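Local coordinates for protein Tetur07g02040 (Tetranychus urticae, PDB 6BDJ) that binds ferric iron and, as an intradiol ring-cleavage dioxygenase, probably opens catechol-type aromatic rings by inserting both atoms of molecular oxygen, at residues 50-55 against 120-125; 59-64 against 177-182; 83-88 against 150-155; 162-167 against 204-209. All blocks are in the same frame, centred on the assembly; numbering follows the deposited sequence.

Contact 1: residues 50-55 against 120-125; sequences DIIRSN and RGTQVT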
# COMPACT_ATOMS: atom_id res chain seq x y z
N ASP A 50 -11.91 -6.70 8.04
CA ASP A 50 -11.65 -5.67 9.02
C ASP A 50 -10.61 -6.23 10.01
O ASP A 50 -10.92 -7.07 10.86
CB ASP A 50 -12.93 -5.28 9.79
CG ASP A 50 -13.91 -4.43 8.93
OD1 ASP A 50 -13.67 -4.23 7.72
OD2 ASP A 50 -14.94 -3.98 9.48
N ILE A 51 -9.37 -5.77 9.84
CA ILE A 51 -8.30 -6.01 10.76
C ILE A 51 -7.82 -4.63 11.14
O ILE A 51 -6.85 -4.10 10.58
CB ILE A 51 -7.19 -6.85 10.14
CG1 ILE A 51 -7.79 -8.15 9.61
CG2 ILE A 51 -6.14 -7.17 11.21
CD1 ILE A 51 -6.82 -8.97 8.77
N ILE A 52 -8.54 -4.03 12.07
CA ILE A 52 -8.41 -2.63 12.34
C ILE A 52 -7.37 -2.45 13.41
O ILE A 52 -7.64 -2.67 14.58
CB ILE A 52 -9.74 -2.00 12.75
CG1 ILE A 52 -10.81 -2.28 11.68
CG2 ILE A 52 -9.57 -0.48 12.95
CD1 ILE A 52 -12.24 -2.00 12.14
N ARG A 53 -6.19 -2.04 12.98
CA ARG A 53 -5.02 -1.89 13.86
C ARG A 53 -4.01 -1.02 13.16
O ARG A 53 -3.94 -1.01 11.91
CB ARG A 53 -4.35 -3.25 14.10
CG ARG A 53 -3.76 -3.85 12.83
CD ARG A 53 -3.31 -5.26 13.03
NE ARG A 53 -3.07 -5.97 11.78
CZ ARG A 53 -2.50 -7.18 11.72
NH1 ARG A 53 -2.12 -7.78 12.84
NH2 ARG A 53 -2.35 -7.79 10.55
N SER A 54 -3.18 -0.36 13.95
CA SER A 54 -2.12 0.44 13.41
C SER A 54 -0.87 -0.37 13.12
O SER A 54 -0.22 -0.14 12.10
CB SER A 54 -1.76 1.56 14.36
OG SER A 54 -0.89 2.45 13.67
N ASN A 55 -0.47 -1.26 14.02
CA ASN A 55 0.74 -2.05 13.80
C ASN A 55 0.39 -3.37 13.12
O ASN A 55 -0.33 -4.18 13.68
CB ASN A 55 1.50 -2.28 15.12
CG ASN A 55 2.83 -2.98 14.89
OD1 ASN A 55 2.88 -4.14 14.48
ND2 ASN A 55 3.92 -2.26 15.14
N ARG A 120 -1.13 -6.64 6.82
CA ARG A 120 -2.40 -6.19 6.37
C ARG A 120 -3.02 -5.42 7.48
O ARG A 120 -2.95 -5.84 8.65
CB ARG A 120 -3.29 -7.37 6.03
CG ARG A 120 -2.74 -8.20 4.87
CD ARG A 120 -3.66 -9.39 4.62
NE ARG A 120 -3.07 -10.11 3.49
CZ ARG A 120 -3.35 -9.89 2.21
NH1 ARG A 120 -4.24 -8.97 1.83
NH2 ARG A 120 -2.72 -10.59 1.28
N GLY A 121 -3.63 -4.28 7.17
CA GLY A 121 -4.46 -3.64 8.19
C GLY A 121 -5.39 -2.61 7.63
O GLY A 121 -5.23 -2.20 6.47
N THR A 122 -6.31 -2.17 8.48
CA THR A 122 -7.29 -1.15 8.19
C THR A 122 -7.22 -0.09 9.25
O THR A 122 -7.07 -0.41 10.42
CB THR A 122 -8.70 -1.74 8.21
OG1 THR A 122 -8.74 -2.91 7.38
CG2 THR A 122 -9.71 -0.73 7.69
N GLN A 123 -7.32 1.18 8.85
CA GLN A 123 -7.54 2.28 9.81
C GLN A 123 -8.59 3.26 9.27
O GLN A 123 -8.73 3.45 8.05
CB GLN A 123 -6.23 3.01 10.09
CG GLN A 123 -5.20 2.20 10.87
CD GLN A 123 -5.54 2.13 12.34
OE1 GLN A 123 -6.25 1.23 12.80
NE2 GLN A 123 -5.11 3.12 13.08
N VAL A 124 -9.33 3.88 10.17
CA VAL A 124 -10.43 4.76 9.84
C VAL A 124 -9.84 6.15 9.98
O VAL A 124 -9.20 6.43 11.02
CB VAL A 124 -11.59 4.56 10.83
CG1 VAL A 124 -12.74 5.55 10.56
CG2 VAL A 124 -12.09 3.12 10.77
N THR A 125 -10.04 7.00 8.96
CA THR A 125 -9.56 8.38 8.99
C THR A 125 -10.20 9.16 10.14
O THR A 125 -11.38 8.96 10.45
CB THR A 125 -9.84 9.15 7.67
OG1 THR A 125 -11.25 9.09 7.35
CG2 THR A 125 -9.00 8.57 6.52

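Contact 2: residues 59-64 against 177-182; sequences DRIGIR and KSPYNQ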
# COMPACT_ATOMS: atom_id res chain seq x y z
N ASP A 59 5.05 -10.99 13.05
CA ASP A 59 6.35 -11.63 13.17
C ASP A 59 7.32 -11.29 12.04
O ASP A 59 8.41 -11.84 11.99
CB ASP A 59 6.19 -13.16 13.21
CG ASP A 59 5.46 -13.70 11.99
OD1 ASP A 59 4.85 -12.89 11.25
OD2 ASP A 59 5.43 -14.93 11.76
N ARG A 60 6.95 -10.38 11.14
CA ARG A 60 7.78 -10.11 9.99
C ARG A 60 9.00 -9.30 10.37
O ARG A 60 8.96 -8.49 11.29
CB ARG A 60 6.99 -9.38 8.92
CG ARG A 60 5.82 -10.17 8.38
CD ARG A 60 6.26 -11.44 7.70
NE ARG A 60 6.03 -12.65 8.51
CZ ARG A 60 6.28 -13.91 8.11
NH1 ARG A 60 6.84 -14.16 6.94
NH2 ARG A 60 6.03 -14.93 8.93
N ILE A 61 10.07 -9.52 9.63
CA ILE A 61 11.36 -8.90 9.90
C ILE A 61 11.64 -7.91 8.78
O ILE A 61 11.37 -8.19 7.62
CB ILE A 61 12.49 -9.96 10.02
CG1 ILE A 61 13.87 -9.33 10.15
CG2 ILE A 61 12.47 -10.95 8.86
CD1 ILE A 61 14.05 -8.48 11.39
N GLY A 62 12.17 -6.75 9.13
CA GLY A 62 12.59 -5.77 8.15
C GLY A 62 12.90 -4.46 8.82
O GLY A 62 13.25 -4.44 10.02
N ILE A 63 12.77 -3.37 8.07
CA ILE A 63 13.06 -2.05 8.60
C ILE A 63 11.75 -1.34 8.83
O ILE A 63 10.91 -1.25 7.94
CB ILE A 63 14.02 -1.24 7.70
CG1 ILE A 63 15.41 -1.90 7.76
CG2 ILE A 63 14.11 0.21 8.20
CD1 ILE A 63 16.43 -1.41 6.74
N ARG A 64 11.59 -0.82 10.04
CA ARG A 64 10.35 -0.21 10.45
C ARG A 64 10.04 1.04 9.63
O ARG A 64 10.93 1.86 9.41
CB ARG A 64 10.41 0.10 11.95
CG ARG A 64 10.09 -1.13 12.79
CD ARG A 64 8.59 -1.38 12.87
NE ARG A 64 7.95 -0.26 13.58
CZ ARG A 64 7.19 0.71 13.05
NH1 ARG A 64 6.75 1.68 13.86
NH2 ARG A 64 6.85 0.75 11.76
N LYS A 177 20.36 -2.94 2.71
CA LYS A 177 20.43 -3.39 4.10
C LYS A 177 19.75 -4.75 4.29
O LYS A 177 18.84 -5.17 3.53
CB LYS A 177 19.82 -2.34 5.04
CG LYS A 177 20.54 -1.01 5.06
CD LYS A 177 20.18 -0.18 6.31
CE LYS A 177 20.82 1.21 6.29
NZ LYS A 177 20.05 2.18 5.46
N SER A 178 20.19 -5.42 5.35
CA SER A 178 19.60 -6.66 5.79
C SER A 178 18.19 -6.37 6.31
O SER A 178 17.96 -5.31 6.89
CB SER A 178 20.46 -7.31 6.87
OG SER A 178 19.78 -8.40 7.46
N PRO A 179 17.22 -7.25 6.09
CA PRO A 179 17.31 -8.49 5.32
C PRO A 179 16.96 -8.35 3.84
O PRO A 179 16.85 -9.36 3.14
CB PRO A 179 16.25 -9.35 5.98
CG PRO A 179 15.19 -8.37 6.36
CD PRO A 179 15.87 -7.04 6.62
N TYR A 180 16.78 -7.12 3.36
CA TYR A 180 16.27 -6.92 1.99
C TYR A 180 17.29 -7.38 0.97
O TYR A 180 16.93 -7.89 -0.08
CB TYR A 180 15.89 -5.46 1.75
CG TYR A 180 14.81 -5.03 2.69
CD1 TYR A 180 13.47 -5.32 2.41
CD2 TYR A 180 15.12 -4.37 3.89
CE1 TYR A 180 12.50 -4.97 3.29
CE2 TYR A 180 14.12 -4.01 4.77
CZ TYR A 180 12.81 -4.31 4.45
OH TYR A 180 11.78 -3.97 5.29
N ASN A 181 18.56 -7.31 1.35
CA ASN A 181 19.68 -7.68 0.49
C ASN A 181 19.92 -9.18 0.40
O ASN A 181 20.87 -9.58 -0.27
CB ASN A 181 20.97 -6.95 0.94
CG ASN A 181 21.42 -7.31 2.36
OD1 ASN A 181 20.80 -8.11 3.07
ND2 ASN A 181 22.52 -6.71 2.77
N GLN A 182 19.08 -10.00 1.03
CA GLN A 182 19.27 -11.45 0.99
C GLN A 182 18.56 -12.23 -0.11
O GLN A 182 18.95 -13.37 -0.31
CB GLN A 182 19.08 -12.09 2.37

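Contact 3: residues 83-88 against 150-155; sequences AKVYIW and YRIHAN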
# COMPACT_ATOMS: atom_id res chain seq x y z
N ALA A 83 -13.43 7.43 6.53
CA ALA A 83 -13.09 6.53 5.43
C ALA A 83 -12.22 5.37 5.96
O ALA A 83 -11.27 5.60 6.72
CB ALA A 83 -12.33 7.27 4.34
N LYS A 84 -12.55 4.13 5.57
CA LYS A 84 -11.75 2.97 5.91
C LYS A 84 -10.61 2.86 4.91
O LYS A 84 -10.86 2.76 3.71
CB LYS A 84 -12.58 1.68 5.89
CG LYS A 84 -13.25 1.37 7.22
CD LYS A 84 -14.44 0.44 7.07
CE LYS A 84 -14.02 -0.96 6.64
NZ LYS A 84 -15.08 -1.95 6.94
N VAL A 85 -9.37 2.88 5.41
CA VAL A 85 -8.20 2.67 4.55
C VAL A 85 -7.60 1.31 4.85
O VAL A 85 -7.24 1.05 6.00
CB VAL A 85 -7.11 3.70 4.84
CG1 VAL A 85 -5.91 3.47 3.91
CG2 VAL A 85 -7.67 5.11 4.70
N TYR A 86 -7.52 0.48 3.83
CA TYR A 86 -6.81 -0.76 3.90
C TYR A 86 -5.45 -0.66 3.24
O TYR A 86 -5.33 -0.12 2.16
CB TYR A 86 -7.56 -1.83 3.12
CG TYR A 86 -8.95 -2.16 3.57
CD1 TYR A 86 -10.01 -1.29 3.28
CD2 TYR A 86 -9.25 -3.35 4.24
CE1 TYR A 86 -11.31 -1.58 3.65
CE2 TYR A 86 -10.57 -3.65 4.62
CZ TYR A 86 -11.59 -2.76 4.30
OH TYR A 86 -12.90 -3.01 4.61
N ILE A 87 -4.42 -1.22 3.86
CA ILE A 87 -3.18 -1.49 3.16
C ILE A 87 -2.81 -2.95 3.24
O ILE A 87 -3.24 -3.67 4.14
CB ILE A 87 -2.01 -0.61 3.63
CG1 ILE A 87 -1.67 -0.84 5.11
CG2 ILE A 87 -2.39 0.86 3.47
CD1 ILE A 87 -0.37 -0.15 5.49
N TRP A 88 -2.06 -3.39 2.25
CA TRP A 88 -1.46 -4.70 2.26
C TRP A 88 -0.22 -4.68 1.40
O TRP A 88 -0.10 -3.90 0.43
CB TRP A 88 -2.43 -5.82 1.83
CG TRP A 88 -2.90 -5.80 0.34
CD1 TRP A 88 -2.58 -6.70 -0.66
CD2 TRP A 88 -3.81 -4.88 -0.24
NE1 TRP A 88 -3.24 -6.39 -1.82
CE2 TRP A 88 -3.99 -5.27 -1.60
CE3 TRP A 88 -4.48 -3.76 0.23
CZ2 TRP A 88 -4.83 -4.56 -2.48
CZ3 TRP A 88 -5.32 -3.06 -0.65
CH2 TRP A 88 -5.48 -3.47 -1.98
N TYR A 150 -3.14 -0.11 -1.38
CA TYR A 150 -4.13 0.53 -0.53
C TYR A 150 -5.47 0.59 -1.24
O TYR A 150 -5.54 0.70 -2.47
CB TYR A 150 -3.68 1.93 -0.07
CG TYR A 150 -3.79 3.00 -1.12
CD1 TYR A 150 -2.76 3.25 -2.01
CD2 TYR A 150 -4.93 3.78 -1.22
CE1 TYR A 150 -2.86 4.24 -2.98
CE2 TYR A 150 -5.06 4.75 -2.19
CZ TYR A 150 -4.02 4.98 -3.07
OH TYR A 150 -4.18 5.98 -4.03
N ARG A 151 -6.52 0.51 -0.45
CA ARG A 151 -7.88 0.56 -0.94
C ARG A 151 -8.71 1.29 0.08
O ARG A 151 -8.57 1.06 1.28
CB ARG A 151 -8.38 -0.86 -1.15
CG ARG A 151 -9.88 -1.01 -1.29
CD ARG A 151 -10.20 -2.35 -1.94
NE ARG A 151 -11.57 -2.73 -1.71
CZ ARG A 151 -12.27 -3.69 -2.32
NH1 ARG A 151 -11.77 -4.42 -3.31
NH2 ARG A 151 -13.54 -3.90 -1.94
N ILE A 152 -9.57 2.19 -0.39
CA ILE A 152 -10.34 3.09 0.48
C ILE A 152 -11.83 2.92 0.27
O ILE A 152 -12.32 3.04 -0.85
CB ILE A 152 -9.98 4.56 0.25
CG1 ILE A 152 -8.47 4.72 0.41
CG2 ILE A 152 -10.72 5.45 1.24
CD1 ILE A 152 -7.92 6.02 -0.09
N HIS A 153 -12.54 2.70 1.37
CA HIS A 153 -13.99 2.65 1.35
C HIS A 153 -14.50 3.89 2.02
O HIS A 153 -14.02 4.26 3.10
CB HIS A 153 -14.54 1.44 2.09
CG HIS A 153 -14.12 0.13 1.51
ND1 HIS A 153 -14.58 -1.07 2.01
CD2 HIS A 153 -13.30 -0.18 0.47
CE1 HIS A 153 -14.06 -2.06 1.30
NE2 HIS A 153 -13.28 -1.55 0.37
N ALA A 154 -15.45 4.56 1.37
CA ALA A 154 -16.19 5.68 1.96
C ALA A 154 -17.62 5.52 1.54
O ALA A 154 -17.88 5.14 0.40
CB ALA A 154 -15.66 7.02 1.48
N ASN A 155 -18.55 5.74 2.47
CA ASN A 155 -20.01 5.66 2.20
C ASN A 155 -20.43 4.27 1.69
O ASN A 155 -21.33 4.15 0.85
CB ASN A 155 -20.50 6.74 1.18
CG ASN A 155 -19.83 8.08 1.35
OD1 ASN A 155 -19.44 8.69 0.36
ND2 ASN A 155 -19.68 8.55 2.59

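Contact 4: residues 162-167 against 204-209; sequences GQIFFD and SIINID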
# COMPACT_ATOMS: atom_id res chain seq x y z
N GLY A 162 -5.24 1.93 -5.06
CA GLY A 162 -3.96 2.37 -5.59
C GLY A 162 -2.79 1.61 -5.04
O GLY A 162 -2.94 0.53 -4.43
N GLN A 163 -1.63 2.16 -5.35
CA GLN A 163 -0.35 1.62 -4.95
C GLN A 163 0.57 2.75 -4.58
O GLN A 163 0.58 3.78 -5.23
CB GLN A 163 0.24 0.79 -6.07
CG GLN A 163 -0.51 -0.52 -6.27
CD GLN A 163 0.11 -1.45 -7.30
OE1 GLN A 163 1.32 -1.39 -7.57
NE2 GLN A 163 -0.71 -2.32 -7.86
N ILE A 164 1.33 2.53 -3.51
CA ILE A 164 2.31 3.46 -2.99
C ILE A 164 3.68 3.01 -3.48
O ILE A 164 4.06 1.85 -3.31
CB ILE A 164 2.28 3.45 -1.46
CG1 ILE A 164 0.86 3.76 -0.95
CG2 ILE A 164 3.28 4.45 -0.90
CD1 ILE A 164 0.63 3.52 0.52
N PHE A 165 4.42 3.93 -4.08
CA PHE A 165 5.77 3.66 -4.58
C PHE A 165 6.79 4.43 -3.75
O PHE A 165 6.45 5.32 -2.98
CB PHE A 165 5.83 4.03 -6.06
CG PHE A 165 4.89 3.21 -6.91
CD1 PHE A 165 5.19 1.91 -7.22
CD2 PHE A 165 3.67 3.72 -7.33
CE1 PHE A 165 4.32 1.12 -7.97
CE2 PHE A 165 2.79 2.96 -8.09
CZ PHE A 165 3.12 1.65 -8.43
N PHE A 166 8.05 4.06 -3.94
CA PHE A 166 9.18 4.66 -3.21
C PHE A 166 10.14 5.34 -4.16
O PHE A 166 10.30 4.91 -5.32
CB PHE A 166 9.87 3.60 -2.39
CG PHE A 166 8.96 2.98 -1.37
CD1 PHE A 166 8.83 3.56 -0.12
CD2 PHE A 166 8.15 1.91 -1.70
CE1 PHE A 166 7.96 3.03 0.83
CE2 PHE A 166 7.27 1.38 -0.77
CZ PHE A 166 7.18 1.94 0.51
N ASP A 167 10.77 6.42 -3.68
CA ASP A 167 11.75 7.13 -4.51
C ASP A 167 12.95 6.21 -4.70
O ASP A 167 13.27 5.42 -3.79
CB ASP A 167 12.13 8.51 -3.92
CG ASP A 167 12.95 8.40 -2.65
OD1 ASP A 167 12.37 8.06 -1.60
OD2 ASP A 167 14.19 8.64 -2.70
N SER A 204 2.45 9.05 -7.03
CA SER A 204 2.03 8.14 -5.99
C SER A 204 3.25 7.58 -5.23
O SER A 204 3.23 6.45 -4.70
CB SER A 204 1.18 7.05 -6.65
OG SER A 204 0.57 6.21 -5.69
N ILE A 205 4.30 8.40 -5.17
CA ILE A 205 5.52 8.07 -4.44
C ILE A 205 5.40 8.63 -3.04
O ILE A 205 5.10 9.79 -2.88
CB ILE A 205 6.75 8.69 -5.09
CG1 ILE A 205 7.01 8.01 -6.44
CG2 ILE A 205 7.98 8.53 -4.20
CD1 ILE A 205 7.86 8.81 -7.39
N ILE A 206 5.66 7.79 -2.04
CA ILE A 206 5.65 8.24 -0.64
C ILE A 206 6.89 9.07 -0.31
O ILE A 206 8.00 8.75 -0.72
CB ILE A 206 5.41 7.10 0.39
CG1 ILE A 206 5.25 7.69 1.81
CG2 ILE A 206 6.52 6.06 0.38
CD1 ILE A 206 4.45 6.80 2.74
N ASN A 207 6.65 10.13 0.43
CA ASN A 207 7.67 11.07 0.84
C ASN A 207 8.24 10.66 2.19
O ASN A 207 7.54 10.73 3.22
CB ASN A 207 7.05 12.46 0.94
CG ASN A 207 8.08 13.53 1.13
OD1 ASN A 207 8.38 13.93 2.25
ND2 ASN A 207 8.64 14.00 0.02
N ILE A 208 9.49 10.22 2.19
CA ILE A 208 10.17 9.81 3.43
C ILE A 208 11.01 10.92 4.01
O ILE A 208 11.92 11.40 3.34
CB ILE A 208 11.10 8.60 3.20
CG1 ILE A 208 10.32 7.43 2.59
CG2 ILE A 208 11.79 8.18 4.50
CD1 ILE A 208 9.02 7.07 3.30
N ASP A 209 10.74 11.28 5.25
CA ASP A 209 11.56 12.25 5.98
C ASP A 209 12.98 11.69 6.15
O ASP A 209 13.14 10.66 6.80
CB ASP A 209 10.93 12.55 7.35
CG ASP A 209 9.53 13.13 7.26
OD1 ASP A 209 9.32 14.02 6.41
OD2 ASP A 209 8.65 12.70 8.04

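Contact 1: residues 50-55 against 120-125
The carbonyl oxygen of Arg120 is gripped side-on by the guanidinium of Arg53, with NE at 3.1 Å and NH2 at 2.8 Å from Arg120 O. Both donors share this one acceptor, which lies close to the guanidinium plane. Arg53 reaches it from a crowded first torsion (chi1 65°) followed by an extended chain, while Ile51 CG2 sits over one guanidinium face, offset toward its rim. NH1 of Arg53 turns to a salt bridge with Glu58. A leucine in place of Arg53 would remove both donors to this carbonyl and would probably loosen the loop over the start of the strand. The side chain of Arg120 runs the other way, bonding Ser97 O and Tyr45 O beside the iron ligand Tyr96. Gly121 CA lies 3.4 Å from Ile51 O, a CH...O contact.

Strand 120-124 is outermost in the mixed sheet of this transthyretin-clan fold; it pairs with strand 84-88, and loop 50-55 runs at about 82° to it, end to end, meeting it through a single bridge. Thr122 supplies that bridge: its N donates to Ile51 O (2.9 Å) from above the carbonyl plane, and its O receives Arg53 N (3.2 Å) nearly along the C=O axis. The side chains of Ile52 and Thr122 cross obliquely, Ile52 CG1 4.1 Å from Thr122 CB. Gln123 CG, anti to its carbonyl carbon (chi1 -69°), lies 3.6 Å from Arg53 O.

Contact 2: residues 59-64 against 177-182
Tyr180 reaches across to loop 59-64 with its hydroxyl, which receives the backbone N-H of Ile63 at 3.0 Å (Ile63 N to Tyr180 OH), nearly straight at 170°. The same hydroxyl also bonds Phe137 O; as that carbonyl can only accept, Tyr180 OH serves as acceptor toward one segment and donor toward another. Its CG lies anti to the carbonyl carbon (chi1 -60°), and the ring presents its edge to Ile63, whose CG1 lies near the ring plane, 3.9 Å from Tyr180 CE2. A phenylalanine here would lack the hydroxyl, and so its bonds to Ile63 N and Phe137 O, and would probably leave loop 59-64 less firmly tied to the turn and to Phe137.

Tyr180 closes a type VI turn, residues 177-180, in which the peptide bond before Pro179 is cis and a weak bond joins Tyr180 N to Lys177 O. This turn lies just beyond helix 168-175, and through it the segment meets the loop leading into strand 64-73. Gly62 fits between proline and tyrosine: its CA is 3.8 Å from Pro179 CD and 3.5 Å from Tyr180 OH, where a CB would clash with the hydroxyl.

Ile61 and Ile63 differ in their first torsions. Ile61 CG1 is anti to its backbone N (chi1 174°), and the side chain crosses that of Pro179 obliquely, CG1 4.1 Å from Pro179 CG. In Ile63, CG1 stands beside the N and the chain extends, bringing CD1 within 3.9 Å of Lys177 CB, roughly at right angles to the lysine chain.

Contact 3: residues 83-88 against 150-155
Tyr86 directs an edge of its ring onto the face of His153, with CE1 of Tyr86 over the centre of the imidazole and the two planes inclined at 50°. Tyr86 CE1 and OH both lie 3.6 Å from His153 CE1; the inclination makes this a tilted edge-to-face stack. Arg151 fixes the rotation of the imidazole: its extended chain brings NE to 2.9 Å from His153 NE2, straight (167°) and in the planes of both groups. Since NE2 accepts this bond, the proton of a neutral His153 would probably sit on ND1, and the nearby arginine is likely to disfavour a charged ring. Arg151 NH1 is in turn salt-bridged to Glu42, and Lys84, on the same face, to Asp50.

Beneath these side chains, strands 84-88 and 150-154 run antiparallel in the mixed sheet of the intradiol dioxygenase fold, between edge strand 120-124 and strand 157-166. Lys84 with His153 and Tyr86 with Arg151 are the hydrogen-bonded pairs, the straightest bond running from Tyr86 N to Arg151 O (2.8 Å). Val85, Ile87, Tyr150 and Ile152 occupy the other face. There Ile87 CG2 meets Tyr150 CB at 3.9 Å, and Val85 and Ile152 pack with Leu71 of strand 64-73.

Toward the iron site, Trp88 takes a crowded first torsion (chi1 67°) that swings its six-membered ring across to the partner strand, CZ3 lying 3.8 Å from Arg151 CB. The indole also stacks on His149, an iron ligand, and belongs to the second shell of the metal site.

Contact 4: residues 162-167 against 204-209
Strands 162-166 and 205-208, parallel neighbours in the mixed sheet joined by a connection carrying helices 168-175 and 194-198, diverge at 49°, so the contact is tight at the start of the second strand and opens along it. At the close end, Ser204 OG, anti to its backbone N, donates to Gln163 O over a very short 2.5 Å, in the carbonyl plane. Ser204 O then receives Phe165 N at 2.9 Å in an almost straight bond (170°), and Ile206 N reaches Phe165 O at 2.8 Å. Beneath this ladder, Ile206 CG2, in the crowded position between its N and carbonyl carbon, lies 3.4 Å from Phe166 CE1, the two side chains pointing the same way. Ile206 CB also packs against Ile164 CG2 at 3.6 Å.

The other side is more open to solvent. Ile205 CG1 is looser there, 4.2 Å from Phe165 CB, while Ile205 CG2 touches the backbone N of Asp167. Asp167 is the N-cap of helix 168-175, and its carboxylate bonds Ser169 and Thr170. Past Ile206 the second strand departs toward strand 218-226, Asn207 pairing to Ile221.

The side chain of Gln163 turns from the serine toward the iron ligands His147 and His149 and bonds Arg144 and Gly41 O. Its carbonyl being held by a buried hydroxyl, the backbone that carries this neighbour of the metal site is fixed by a directional polar bond as well as by apolar packing.

Contacts 3 and 4 are buried and belong to one sheet, joined where Tyr150 O meets Gly162 N; contact 3 is an antiparallel pair with one polar, aromatic face and one largely apolar, contact 4 a diverging parallel pair, apolar apart from its serine-to-carbonyl bond. Contact 1 lies at the edge of that sheet, strand 120-124 pairing with strand 84-88 of contact 3, and the Asp50-Lys84 salt bridge links the two further. It is partly buried and rests on one backbone bridge and an arginine-to-carbonyl grip. Contact 2, about 22 Å from contact 1 between centres, is a surface meeting of two loops, far from the iron, resting on one tyrosine hydroxyl and small apolar patches.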